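Local coordinates for protein nucleoside hydrolase, putative (Trypanosoma brucei, PDB 3FZ0) that belongs to the nucleoside hydrolase family and carries a bound calcium ion in an alpha/beta fold built round a mixed central sheet, at residues B[21-26]-B[54-59]; B[36-41]-B[112-117]; B[134-139]-B[183-188]; B[192-197]-B[335-340]; B[286-291]-B[341-346]. The protein carries 2 engineered substitutions. All coordinates share one frame; numbering follows the deposited sequence.

Contact 1: residues B[21-26]-B[54-59]; sequences IAIMLA and GKLLDL
Leu-56 reaches from helix 46-60 to two successive residues of helix 17-27, and all that passes between segments 21-26 and 54-59 is apolar. Its two methyls divide the work. CD2 meets the beta-branched side of Ile-23, 3.9 Å from Ile-23 CG2, while CD1 lies 3.7 Å from Met-24 CG. The forked leucine suits this place because each branch serves one neighbour; its CG stands anti to the backbone N (chi1 175°), carrying the fork out across the gap. One turn on, the end of Met-24 makes a second, looser contact: its bend at chi3 (94°) brings CE to 4.1 Å from Leu-59 CD2, the two side chains meeting at about a right angle. A long, flexible methionine can span the gap and bend toward the leucine. The segment axes come no closer than 11.3 Å, so the helices meet through side chains and not through their backbones.

Polar groups act elsewhere. Asp-58, on another face of its helix, forms a salt bridge with Arg-101. Helix 241-249 adds to the hydrophobic layer, with Ile-246 on Met-24 and Trp-242 and Phe-245 on Leu-59.

The axes are inclined by 35° with the chains running the same general way. This is the pairing of neighbouring helices in consecutive beta-alpha-beta crossovers, here the units 6-13/17-27/32-39 and 32-39/46-60/66-68 of the parallel part of the mixed sheet, as in Rossmann-like folds.

Contact 2: residues B[36-41]-B[112-117]; sequences AITVVW and LEILKI
Glu-113 brings its carboxylate beside Ala-36 on the facing strand: OE2 stands 4.2 Å from Ala-36 CB, while OE1 makes a salt bridge with Arg-108. Tied by the arginine, the acid can lie within a buried contact.

Helix 110-120 lies against strand 32-39 in a nearly opposite direction, the axes of the segments being 9.6 Å apart at 157°. Ala-36 and Thr-38, two residues apart on the strand, both point at the helix. The small methyl of Ala-36 leaves room for Ile-117, whose CD1 is modelled 3.3 Å from Ala-36 CB, closer than two methyls normally come, so the exact distance is doubtful, as is the isoleucine's chi2 of 148°. Ile-117 also packs on Ile-10 of the adjoining strand. At the other end Thr-38 uses its two branches differently. CG2 rests 4.3 Å from Ile-114 CG1, whereas OG1 is hydrogen-bonded to Asp-12 OD2 on strand 6-13.

Ile-37 faces away, onto Ile-53 and Leu-57 of helix 46-60, so the strand is sandwiched between helical layers.

No hydrogen bond joins the two segments. Their adhesion is therefore hydrophobic and rests on shape, while the polar ends of Thr-38 and Glu-113 are paid for by partners in the strand next door and in the residues before the helix.

Contact 3: residues B[134-139]-B[183-188]; sequences LGPLTN and SHCDPE. With CA (calcium ion), chain G.
Asp-186 is the N-cap of helix 187-195, and Thr-138, at the start of helix 138-146, meets it side chain to side chain at about a right angle. Thr-138 OG1 donates over 2.7 Å to Asp-186 OD2, which accepts with its anti lone pair, the one turned away from OD1. The carboxylate is held by three groups: OD2 also accepts from Leu-74 N, and OD1 caps Ala-189 N. With CG anti to the backbone N (chi1 -162°), the acid reaches both its own helix and the neighbouring one. The threonine hydroxyl is in turn bonded by Trp-41 NE1. Beside this polar pair the ring of Pro-136 lies against Cys-185, its CG 3.4 Å from Cys-185 CB; the small cysteine lets the ring come close. A water takes the N-H of Leu-137 and donates to Asp-186 O. At the far end of segment 134-139, Leu-134 O binds the calcium ion at 2.3 Å, alongside three waters and the side chains of Asp-14, Asp-19 and Asp-283.

Contact 4: residues B[192-197]-B[335-340]; sequences VVLQHK and RNCNVI
A classic beta bulge opens strand 337-343, with Asn-336 and Cys-337 both facing Thr-302 on the antiparallel neighbour, and at this irregular point the strand receives the last part of helix 187-195. Asn-336 turns its amide to the helix: ND2 donates to Leu-194 O across 2.8 Å, with an N-H...O angle of 150°. The donor sits above the plane of the Leu-194 carbonyl, 45° out of it, and so misses the lone-pair directions. Chi1 of 66° puts the amide between its own backbone N and carbonyl carbon, folded up against the main chain. There OD1 can also accept from Val-304 N, so both ends of the amide are used and its rotation is fixed. Asparagine suits the place, being short and able to give and take at once.

The apolar part is a single pair. Leu-194 CD2 lies 4.1 Å from Cys-337 CB and equally far from Cys-337 SG; the slim cysteine accommodates the leucine. Farther along, Lys-197 curls back and its NZ donates to Gln-195 O at 3.0 Å, in the carbonyl plane, while Gln-195 OE1 is bonded to Tyr-303 OH.

Leu-194 continues onto Val-203 and Val-306, and Cys-337 onto Leu-205 and Val-304; the helix thus packs across strand 337-343 and the strands flanking it, 203-206 and 296-306, with Val-192 and Val-193 turned to helix 138-146.

Contact 5: residues B[286-291]-B[341-346]; sequences AVLVAI and TKVDNE
Val-343 carries this contact with both of its methyls, one for each of two successive residues of helix 282-291. Chi1 of 167° sets CG1 anti to the backbone N, where it meets Leu-288 CD2 at 4.0 Å; the other branch, CG2, is 3.8 Å from Val-289 CG2. Leu-288 reaches out with its CG likewise anti to its backbone N (chi1 -178°), and its end crosses the valine at a slant. Val-289 needs no such reach: a branch fixed at CB suffices, and the same residue packs on Val-163 and Val-296. A beta-branched valine suits a strand, and the two methyls of Val-343 give the helix two short points of contact.

Beyond the valine the chain leaves the sheet. Asp-344 is the N-cap of helix 345-356, its OD1 bonded to Met-347 N, and the preceding Thr-341 and Lys-342 form a classic beta bulge opposite Asp-298. A helix laid on a sheet through aliphatic side chains is the usual layering of an alpha/beta fold.

All five contacts are buried, none a surface patch, but their chemistry varies with place. Contacts 1 and 5 are purely apolar and meet directly, Ala-22 and Ala-26 lying against Val-287. Contact 2 is apolar across its gap yet has polar ends bonded elsewhere; through Ile-37 it touches contact 1, and through Trp-41 and Val-39 it is hydrogen-bonded to contact 3. Contact 3, closest to the chain's centre, is the most polar and includes the calcium ligand Leu-134, whose side chain packs against contacts 1 and 5. Contact 4, farthest out, shares helix 187-195 with contact 3 and strand 337-343 with contact 5, and combines a hydrogen bond from a side-chain amide with modest packing.

Contact 1: residues B[21-26]-B[54-59]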
# COMPACT_ATOMS: atom_id res chain seq x y z
N ILE B 21 -23.32 23.91 -15.16
CA ILE B 21 -23.05 25.33 -14.87
C ILE B 21 -21.66 25.73 -15.43
O ILE B 21 -21.50 26.80 -16.01
CB ILE B 21 -23.08 25.66 -13.33
CG1 ILE B 21 -24.46 25.35 -12.74
CG2 ILE B 21 -22.65 27.14 -13.05
CD1 ILE B 21 -25.62 26.13 -13.34
N ALA B 22 -20.67 24.86 -15.25
CA ALA B 22 -19.32 25.13 -15.79
C ALA B 22 -19.29 25.28 -17.33
O ALA B 22 -18.65 26.20 -17.87
CB ALA B 22 -18.33 24.06 -15.34
N ILE B 23 -19.99 24.38 -18.02
CA ILE B 23 -20.04 24.43 -19.48
C ILE B 23 -20.82 25.67 -19.93
O ILE B 23 -20.44 26.33 -20.89
CB ILE B 23 -20.60 23.10 -20.10
CG1 ILE B 23 -19.66 21.93 -19.75
CG2 ILE B 23 -20.77 23.23 -21.59
CD1 ILE B 23 -20.28 20.54 -19.80
N MET B 24 -21.87 26.00 -19.19
CA MET B 24 -22.63 27.22 -19.41
C MET B 24 -21.74 28.44 -19.28
O MET B 24 -21.83 29.39 -20.06
CB MET B 24 -23.84 27.30 -18.47
CG MET B 24 -24.96 26.26 -18.74
SD MET B 24 -26.36 26.37 -17.58
CE MET B 24 -27.48 27.42 -18.47
N LEU B 25 -20.83 28.40 -18.31
CA LEU B 25 -19.95 29.53 -18.07
C LEU B 25 -18.97 29.67 -19.24
O LEU B 25 -18.83 30.77 -19.82
CB LEU B 25 -19.24 29.36 -16.73
CG LEU B 25 -18.57 30.53 -16.01
CD1 LEU B 25 -18.17 30.09 -14.61
CD2 LEU B 25 -17.37 31.03 -16.72
N ALA B 26 -18.31 28.57 -19.60
CA ALA B 26 -17.46 28.55 -20.81
C ALA B 26 -18.17 29.06 -22.07
O ALA B 26 -17.58 29.79 -22.85
CB ALA B 26 -16.93 27.16 -21.06
N GLY B 54 -26.40 16.36 -24.28
CA GLY B 54 -27.34 16.57 -25.35
C GLY B 54 -28.45 17.50 -24.96
O GLY B 54 -28.83 18.38 -25.75
N LYS B 55 -28.99 17.34 -23.74
CA LYS B 55 -30.05 18.25 -23.23
C LYS B 55 -29.50 19.64 -23.01
O LYS B 55 -30.18 20.62 -23.33
CB LYS B 55 -30.71 17.71 -21.96
CG LYS B 55 -31.46 16.39 -22.16
CD LYS B 55 -31.77 15.69 -20.85
CE LYS B 55 -32.63 14.48 -21.09
NZ LYS B 55 -33.19 13.92 -19.86
N LEU B 56 -28.27 19.74 -22.48
CA LEU B 56 -27.65 21.06 -22.31
C LEU B 56 -27.38 21.78 -23.66
O LEU B 56 -27.64 22.97 -23.78
CB LEU B 56 -26.36 20.94 -21.50
CG LEU B 56 -25.50 22.21 -21.32
CD1 LEU B 56 -26.25 23.29 -20.54
CD2 LEU B 56 -24.20 21.80 -20.57
N LEU B 57 -26.90 21.06 -24.68
CA LEU B 57 -26.67 21.70 -25.97
C LEU B 57 -27.96 22.04 -26.75
O LEU B 57 -27.97 23.00 -27.54
CB LEU B 57 -25.71 20.88 -26.83
CG LEU B 57 -24.34 20.58 -26.21
CD1 LEU B 57 -23.50 19.69 -27.11
CD2 LEU B 57 -23.56 21.85 -25.80
N ASP B 58 -29.03 21.26 -26.56
CA ASP B 58 -30.37 21.65 -27.05
C ASP B 58 -30.73 23.06 -26.59
O ASP B 58 -31.12 23.90 -27.41
CB ASP B 58 -31.45 20.69 -26.55
CG ASP B 58 -31.44 19.36 -27.28
OD1 ASP B 58 -30.88 19.28 -28.41
OD2 ASP B 58 -32.04 18.41 -26.75
N LEU B 59 -30.56 23.31 -25.29
CA LEU B 59 -30.85 24.61 -24.71
C LEU B 59 -30.19 25.75 -25.51
O LEU B 59 -30.83 26.74 -25.80
CB LEU B 59 -30.40 24.62 -23.25
CG LEU B 59 -30.87 25.78 -22.37
CD1 LEU B 59 -32.42 25.77 -22.24
CD2 LEU B 59 -30.21 25.74 -21.01

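Contact 2: residues B[36-41]-B[112-117]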
# COMPACT_ATOMS: atom_id res chain seq x y z
N ALA B 36 -15.04 21.00 -28.17
CA ALA B 36 -15.39 19.57 -27.97
C ALA B 36 -15.67 19.28 -26.52
O ALA B 36 -15.04 19.85 -25.63
CB ALA B 36 -14.28 18.63 -28.47
N ILE B 37 -16.64 18.39 -26.30
CA ILE B 37 -16.99 17.94 -24.97
C ILE B 37 -16.76 16.44 -24.96
O ILE B 37 -17.27 15.70 -25.81
CB ILE B 37 -18.45 18.30 -24.60
CG1 ILE B 37 -18.58 19.85 -24.51
CG2 ILE B 37 -18.88 17.58 -23.31
CD1 ILE B 37 -20.02 20.39 -24.31
N THR B 38 -15.92 15.99 -24.03
CA THR B 38 -15.61 14.58 -23.93
C THR B 38 -16.18 14.08 -22.60
O THR B 38 -15.98 14.69 -21.55
CB THR B 38 -14.11 14.32 -24.03
OG1 THR B 38 -13.45 15.04 -22.99
CG2 THR B 38 -13.60 14.79 -25.37
N VAL B 39 -16.91 12.99 -22.67
CA VAL B 39 -17.68 12.51 -21.52
C VAL B 39 -16.92 11.40 -20.81
O VAL B 39 -16.36 10.49 -21.44
CB VAL B 39 -19.10 12.06 -21.99
CG1 VAL B 39 -19.84 11.31 -20.89
CG2 VAL B 39 -19.86 13.26 -22.49
N VAL B 40 -16.89 11.47 -19.48
CA VAL B 40 -16.23 10.42 -18.71
C VAL B 40 -17.20 9.94 -17.63
O VAL B 40 -18.08 10.69 -17.24
CB VAL B 40 -14.87 10.91 -18.14
CG1 VAL B 40 -15.07 12.03 -17.13
CG2 VAL B 40 -14.06 9.78 -17.56
N TRP B 41 -17.04 8.68 -17.20
CA TRP B 41 -17.75 8.13 -16.03
C TRP B 41 -17.42 8.99 -14.79
O TRP B 41 -16.47 9.78 -14.81
CB TRP B 41 -17.34 6.67 -15.81
CG TRP B 41 -15.99 6.56 -15.22
CD1 TRP B 41 -14.79 6.62 -15.88
CD2 TRP B 41 -15.68 6.41 -13.83
NE1 TRP B 41 -13.76 6.51 -14.99
CE2 TRP B 41 -14.27 6.37 -13.73
CE3 TRP B 41 -16.44 6.27 -12.67
CZ2 TRP B 41 -13.62 6.20 -12.50
CZ3 TRP B 41 -15.78 6.10 -11.45
CH2 TRP B 41 -14.39 6.07 -11.38
N LEU B 112 -9.47 9.38 -28.25
CA LEU B 112 -8.96 9.52 -29.62
C LEU B 112 -9.37 10.86 -30.20
O LEU B 112 -8.71 11.37 -31.08
CB LEU B 112 -9.40 8.36 -30.52
CG LEU B 112 -8.89 6.97 -30.05
CD1 LEU B 112 -9.30 5.85 -31.00
CD2 LEU B 112 -7.40 6.95 -29.84
N GLU B 113 -10.44 11.42 -29.66
CA GLU B 113 -10.91 12.74 -30.05
C GLU B 113 -10.02 13.87 -29.50
O GLU B 113 -9.71 14.82 -30.23
CB GLU B 113 -12.35 12.94 -29.62
CG GLU B 113 -12.88 14.37 -29.86
CD GLU B 113 -12.99 14.77 -31.35
OE1 GLU B 113 -12.85 13.93 -32.29
OE2 GLU B 113 -13.24 15.98 -31.59
N ILE B 114 -9.60 13.76 -28.24
CA ILE B 114 -8.59 14.67 -27.72
C ILE B 114 -7.36 14.71 -28.66
O ILE B 114 -6.89 15.81 -29.01
CB ILE B 114 -8.18 14.35 -26.26
CG1 ILE B 114 -9.35 14.60 -25.31
CG2 ILE B 114 -6.97 15.18 -25.86
CD1 ILE B 114 -9.20 13.96 -23.91
N LEU B 115 -6.89 13.54 -29.10
CA LEU B 115 -5.69 13.44 -29.94
C LEU B 115 -5.93 14.05 -31.31
O LEU B 115 -5.04 14.66 -31.91
CB LEU B 115 -5.19 11.99 -30.07
CG LEU B 115 -4.85 11.31 -28.72
CD1 LEU B 115 -4.25 9.92 -28.97
CD2 LEU B 115 -3.92 12.16 -27.84
N LYS B 116 -7.16 13.89 -31.81
CA LYS B 116 -7.52 14.41 -33.12
C LYS B 116 -7.57 15.95 -33.09
O LYS B 116 -6.98 16.62 -33.94
CB LYS B 116 -8.83 13.80 -33.60
CG LYS B 116 -9.39 14.42 -34.87
CD LYS B 116 -10.71 13.75 -35.25
CE LYS B 116 -11.78 14.76 -35.65
NZ LYS B 116 -11.43 15.26 -36.99
N ILE B 117 -8.23 16.50 -32.08
CA ILE B 117 -8.23 17.94 -31.86
C ILE B 117 -6.82 18.51 -31.70
O ILE B 117 -6.49 19.51 -32.34
CB ILE B 117 -9.14 18.30 -30.67
CG1 ILE B 117 -10.60 18.20 -31.11
CG2 ILE B 117 -8.83 19.73 -30.07
CD1 ILE B 117 -11.46 17.76 -29.97

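Contact 3: residues B[134-139]-B[183-188]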
# COMPACT_ATOMS: atom_id res chain seq x y z
N LEU B 134 -13.23 18.12 -15.75
CA LEU B 134 -14.19 18.28 -14.66
C LEU B 134 -14.66 16.96 -14.07
O LEU B 134 -15.70 16.92 -13.37
CB LEU B 134 -15.39 19.08 -15.15
CG LEU B 134 -15.09 20.40 -15.86
CD1 LEU B 134 -16.37 21.07 -16.36
CD2 LEU B 134 -14.29 21.35 -14.96
N GLY B 135 -13.95 15.89 -14.34
CA GLY B 135 -14.31 14.60 -13.78
C GLY B 135 -13.09 13.76 -13.50
O GLY B 135 -11.97 14.29 -13.39
N PRO B 136 -13.29 12.44 -13.32
CA PRO B 136 -12.14 11.59 -13.19
C PRO B 136 -11.29 11.78 -14.43
O PRO B 136 -11.84 11.98 -15.52
CB PRO B 136 -12.76 10.20 -13.15
CG PRO B 136 -14.10 10.42 -12.56
CD PRO B 136 -14.55 11.70 -13.14
N LEU B 137 -9.97 11.68 -14.27
CA LEU B 137 -9.04 11.92 -15.38
C LEU B 137 -8.82 10.80 -16.41
O LEU B 137 -7.89 10.88 -17.22
CB LEU B 137 -7.70 12.39 -14.82
CG LEU B 137 -7.87 13.67 -14.00
CD1 LEU B 137 -6.72 13.84 -13.01
CD2 LEU B 137 -8.00 14.85 -14.96
N THR B 138 -9.68 9.79 -16.41
CA THR B 138 -9.44 8.63 -17.24
C THR B 138 -9.17 8.92 -18.72
O THR B 138 -8.17 8.40 -19.26
CB THR B 138 -10.57 7.62 -17.14
OG1 THR B 138 -11.00 7.51 -15.79
CG2 THR B 138 -10.09 6.24 -17.68
N ASN B 139 -10.05 9.68 -19.38
CA ASN B 139 -9.87 10.00 -20.78
C ASN B 139 -8.56 10.74 -21.02
O ASN B 139 -7.82 10.44 -21.96
CB ASN B 139 -11.04 10.83 -21.35
CG ASN B 139 -12.36 10.08 -21.34
OD1 ASN B 139 -12.37 8.83 -21.42
ND2 ASN B 139 -13.47 10.82 -21.22
N SER B 183 -10.40 12.65 -7.91
CA SER B 183 -9.10 12.06 -7.62
C SER B 183 -9.28 10.60 -7.19
O SER B 183 -8.65 9.70 -7.77
CB SER B 183 -8.38 12.86 -6.53
OG SER B 183 -7.00 12.48 -6.42
N HIS B 184 -10.13 10.38 -6.18
CA HIS B 184 -10.40 9.04 -5.67
C HIS B 184 -10.95 8.12 -6.77
O HIS B 184 -10.63 6.96 -6.80
CB HIS B 184 -11.38 9.10 -4.48
CG HIS B 184 -11.50 7.82 -3.73
ND1 HIS B 184 -12.56 7.54 -2.90
CD2 HIS B 184 -10.69 6.73 -3.67
CE1 HIS B 184 -12.41 6.35 -2.36
NE2 HIS B 184 -11.27 5.83 -2.81
N CYS B 185 -11.73 8.66 -7.69
CA CYS B 185 -12.32 7.88 -8.80
C CYS B 185 -11.25 7.27 -9.64
O CYS B 185 -11.38 6.13 -10.09
CB CYS B 185 -13.19 8.77 -9.68
SG CYS B 185 -14.89 8.92 -9.09
N ASP B 186 -10.18 8.01 -9.86
CA ASP B 186 -9.13 7.48 -10.70
C ASP B 186 -7.81 8.06 -10.30
O ASP B 186 -7.35 9.03 -10.92
CB ASP B 186 -9.43 7.71 -12.19
CG ASP B 186 -8.63 6.82 -13.06
OD1 ASP B 186 -7.59 6.39 -12.56
OD2 ASP B 186 -9.02 6.53 -14.22
N PRO B 187 -7.18 7.48 -9.27
CA PRO B 187 -5.89 7.96 -8.78
C PRO B 187 -4.80 7.73 -9.84
O PRO B 187 -4.01 8.64 -10.09
CB PRO B 187 -5.67 7.15 -7.51
CG PRO B 187 -7.02 6.65 -7.13
CD PRO B 187 -7.66 6.36 -8.44
N GLU B 188 -4.79 6.56 -10.46
CA GLU B 188 -3.79 6.25 -11.50
C GLU B 188 -3.81 7.31 -12.62
O GLU B 188 -2.76 7.80 -13.04
CB GLU B 188 -4.03 4.86 -12.10
CG GLU B 188 -3.58 3.69 -11.24
CD GLU B 188 -4.56 3.33 -10.12
OE1 GLU B 188 -5.61 3.96 -9.94
OE2 GLU B 188 -4.29 2.35 -9.41
CA CA G . -17.79 16.96 -12.47
O HOH W 1 -9.04 11.02 -11.49
O HOH W 2 -16.34 17.55 -10.78
O HOH W 3 -17.25 14.74 -11.03
O HOH W 4 -19.37 17.19 -10.61

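Contact 4: residues B[192-197]-B[335-340]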
# COMPACT_ATOMS: atom_id res chain seq x y z
N VAL B 192 -0.73 9.99 -13.92
CA VAL B 192 -0.33 10.13 -15.30
C VAL B 192 -0.34 11.62 -15.68
O VAL B 192 0.62 12.13 -16.29
CB VAL B 192 -1.24 9.29 -16.25
CG1 VAL B 192 -1.02 9.67 -17.72
CG2 VAL B 192 -1.00 7.79 -16.03
N VAL B 193 -1.40 12.33 -15.29
CA VAL B 193 -1.54 13.74 -15.62
C VAL B 193 -0.44 14.60 -14.97
O VAL B 193 0.22 15.36 -15.66
CB VAL B 193 -2.96 14.27 -15.31
CG1 VAL B 193 -2.97 15.78 -15.32
CG2 VAL B 193 -3.96 13.73 -16.39
N LEU B 194 -0.24 14.42 -13.66
CA LEU B 194 0.76 15.19 -12.90
C LEU B 194 2.22 14.81 -13.17
O LEU B 194 3.09 15.64 -13.04
CB LEU B 194 0.44 15.16 -11.41
CG LEU B 194 -0.87 15.79 -10.89
CD1 LEU B 194 -1.24 15.29 -9.48
CD2 LEU B 194 -0.85 17.30 -10.88
N GLN B 195 2.51 13.55 -13.51
CA GLN B 195 3.88 13.11 -13.83
C GLN B 195 4.29 13.37 -15.29
O GLN B 195 5.45 13.18 -15.63
CB GLN B 195 4.04 11.62 -13.56
CG GLN B 195 3.99 11.22 -12.09
CD GLN B 195 5.10 11.84 -11.25
OE1 GLN B 195 4.83 12.63 -10.34
NE2 GLN B 195 6.32 11.51 -11.56
N HIS B 196 3.36 13.82 -16.13
CA HIS B 196 3.64 14.01 -17.55
C HIS B 196 4.72 15.07 -17.81
O HIS B 196 4.67 16.16 -17.24
CB HIS B 196 2.37 14.39 -18.32
CG HIS B 196 2.64 14.85 -19.71
ND1 HIS B 196 2.96 13.98 -20.74
CD2 HIS B 196 2.70 16.09 -20.25
CE1 HIS B 196 3.15 14.67 -21.85
NE2 HIS B 196 3.02 15.95 -21.57
N LYS B 197 5.68 14.74 -18.67
CA LYS B 197 6.74 15.67 -19.06
C LYS B 197 6.33 16.39 -20.33
O LYS B 197 5.97 15.76 -21.33
CB LYS B 197 8.06 14.93 -19.32
CG LYS B 197 8.64 14.14 -18.15
CD LYS B 197 8.88 15.01 -16.90
CE LYS B 197 9.41 14.17 -15.74
NZ LYS B 197 8.42 13.09 -15.37
N ARG B 335 8.71 21.37 -9.85
CA ARG B 335 7.46 22.10 -9.59
C ARG B 335 6.47 21.90 -10.73
O ARG B 335 6.42 22.68 -11.70
CB ARG B 335 7.74 23.59 -9.36
CG ARG B 335 8.36 23.86 -8.06
CD ARG B 335 8.63 25.32 -7.77
NE ARG B 335 9.67 25.39 -6.73
CZ ARG B 335 9.46 25.25 -5.42
NH1 ARG B 335 8.22 25.05 -4.96
NH2 ARG B 335 10.49 25.31 -4.57
N ASN B 336 5.67 20.84 -10.60
CA ASN B 336 4.79 20.40 -11.67
C ASN B 336 3.36 20.84 -11.55
O ASN B 336 2.57 20.59 -12.46
CB ASN B 336 4.81 18.88 -11.78
CG ASN B 336 4.20 18.19 -10.55
OD1 ASN B 336 4.13 18.76 -9.48
ND2 ASN B 336 3.79 16.94 -10.71
N CYS B 337 3.01 21.48 -10.44
CA CYS B 337 1.60 21.77 -10.17
C CYS B 337 1.38 23.08 -9.41
O CYS B 337 2.05 23.35 -8.42
CB CYS B 337 1.00 20.61 -9.41
SG CYS B 337 -0.71 20.83 -8.88
N ASN B 338 0.45 23.90 -9.90
CA ASN B 338 0.06 25.13 -9.23
C ASN B 338 -1.21 24.88 -8.43
O ASN B 338 -2.28 24.67 -8.99
CB ASN B 338 -0.14 26.26 -10.24
CG ASN B 338 -0.19 27.65 -9.59
OD1 ASN B 338 0.47 27.91 -8.58
ND2 ASN B 338 -0.97 28.55 -10.19
N VAL B 339 -1.07 24.85 -7.11
CA VAL B 339 -2.18 24.56 -6.21
C VAL B 339 -2.89 25.88 -5.98
O VAL B 339 -2.30 26.79 -5.38
CB VAL B 339 -1.66 23.96 -4.86
CG1 VAL B 339 -2.80 23.71 -3.90
CG2 VAL B 339 -0.88 22.67 -5.14
N ILE B 340 -4.12 26.01 -6.50
CA ILE B 340 -4.90 27.24 -6.37
C ILE B 340 -5.48 27.30 -4.95
O ILE B 340 -6.19 26.38 -4.53
CB ILE B 340 -6.06 27.28 -7.40
CG1 ILE B 340 -5.60 26.87 -8.82
CG2 ILE B 340 -6.76 28.62 -7.36
CD1 ILE B 340 -4.52 27.75 -9.46

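Contact 5: residues B[286-291]-B[341-346]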
# COMPACT_ATOMS: atom_id res chain seq x y z
N ALA B 286 -13.41 25.90 -11.60
CA ALA B 286 -12.30 25.45 -12.43
C ALA B 286 -12.37 26.11 -13.82
O ALA B 286 -11.36 26.64 -14.31
CB ALA B 286 -12.31 23.91 -12.54
N VAL B 287 -13.54 26.07 -14.47
CA VAL B 287 -13.72 26.78 -15.75
C VAL B 287 -13.35 28.28 -15.62
O VAL B 287 -12.67 28.82 -16.50
CB VAL B 287 -15.15 26.60 -16.39
CG1 VAL B 287 -15.34 27.48 -17.59
CG2 VAL B 287 -15.35 25.12 -16.80
N LEU B 288 -13.76 28.93 -14.53
CA LEU B 288 -13.37 30.32 -14.32
C LEU B 288 -11.85 30.51 -14.26
O LEU B 288 -11.29 31.46 -14.85
CB LEU B 288 -14.02 30.86 -13.06
CG LEU B 288 -13.72 32.33 -12.76
CD1 LEU B 288 -14.56 33.18 -13.66
CD2 LEU B 288 -14.05 32.59 -11.31
N VAL B 289 -11.16 29.60 -13.56
CA VAL B 289 -9.71 29.69 -13.45
C VAL B 289 -9.07 29.59 -14.83
O VAL B 289 -8.13 30.32 -15.11
CB VAL B 289 -9.15 28.66 -12.45
CG1 VAL B 289 -7.64 28.50 -12.59
CG2 VAL B 289 -9.50 29.08 -11.03
N ALA B 290 -9.59 28.70 -15.67
CA ALA B 290 -9.04 28.47 -17.00
C ALA B 290 -9.15 29.67 -17.89
O ALA B 290 -8.25 29.99 -18.63
CB ALA B 290 -9.74 27.31 -17.68
N ILE B 291 -10.29 30.33 -17.85
CA ILE B 291 -10.52 31.40 -18.82
C ILE B 291 -10.27 32.82 -18.28
O ILE B 291 -10.01 33.71 -19.07
CB ILE B 291 -11.84 31.23 -19.59
CG1 ILE B 291 -13.05 31.30 -18.69
CG2 ILE B 291 -11.86 29.87 -20.24
CD1 ILE B 291 -14.30 30.60 -19.34
N THR B 341 -5.22 28.39 -4.21
CA THR B 341 -5.65 28.46 -2.81
C THR B 341 -6.67 29.55 -2.51
O THR B 341 -7.34 29.48 -1.49
CB THR B 341 -4.48 28.55 -1.82
OG1 THR B 341 -3.70 29.72 -2.10
CG2 THR B 341 -3.56 27.28 -1.91
N LYS B 342 -6.77 30.54 -3.39
CA LYS B 342 -7.85 31.53 -3.37
C LYS B 342 -8.30 32.02 -4.74
O LYS B 342 -7.49 32.45 -5.56
CB LYS B 342 -7.52 32.74 -2.48
CG LYS B 342 -8.80 33.54 -2.24
CD LYS B 342 -8.70 34.45 -1.07
CE LYS B 342 -10.04 35.24 -0.86
NZ LYS B 342 -11.16 34.39 -0.31
N VAL B 343 -9.62 31.94 -4.95
CA VAL B 343 -10.29 32.46 -6.14
C VAL B 343 -11.15 33.67 -5.79
O VAL B 343 -11.80 33.70 -4.73
CB VAL B 343 -11.11 31.37 -6.83
CG1 VAL B 343 -12.07 31.96 -7.87
CG2 VAL B 343 -10.16 30.37 -7.52
N ASP B 344 -11.17 34.65 -6.70
CA ASP B 344 -11.92 35.90 -6.54
C ASP B 344 -13.41 35.58 -6.59
O ASP B 344 -13.93 35.29 -7.67
CB ASP B 344 -11.53 36.84 -7.67
CG ASP B 344 -12.09 38.23 -7.50
OD1 ASP B 344 -13.24 38.41 -7.02
OD2 ASP B 344 -11.38 39.18 -7.89
N ASN B 345 -14.07 35.59 -5.44
CA ASN B 345 -15.51 35.28 -5.35
C ASN B 345 -16.39 36.23 -6.18
O ASN B 345 -17.29 35.81 -6.88
CB ASN B 345 -16.04 35.23 -3.91
CG ASN B 345 -17.42 34.60 -3.83
OD1 ASN B 345 -17.61 33.46 -4.30
ND2 ASN B 345 -18.39 35.33 -3.28
N GLU B 346 -16.08 37.51 -6.09
CA GLU B 346 -16.74 38.55 -6.85
C GLU B 346 -16.72 38.27 -8.37
O GLU B 346 -17.77 38.34 -9.02
CB GLU B 346 -16.09 39.89 -6.49
CG GLU B 346 -16.89 41.13 -6.87
CD GLU B 346 -16.66 42.30 -5.88
OE1 GLU B 346 -16.11 42.06 -4.76
OE2 GLU B 346 -17.07 43.46 -6.21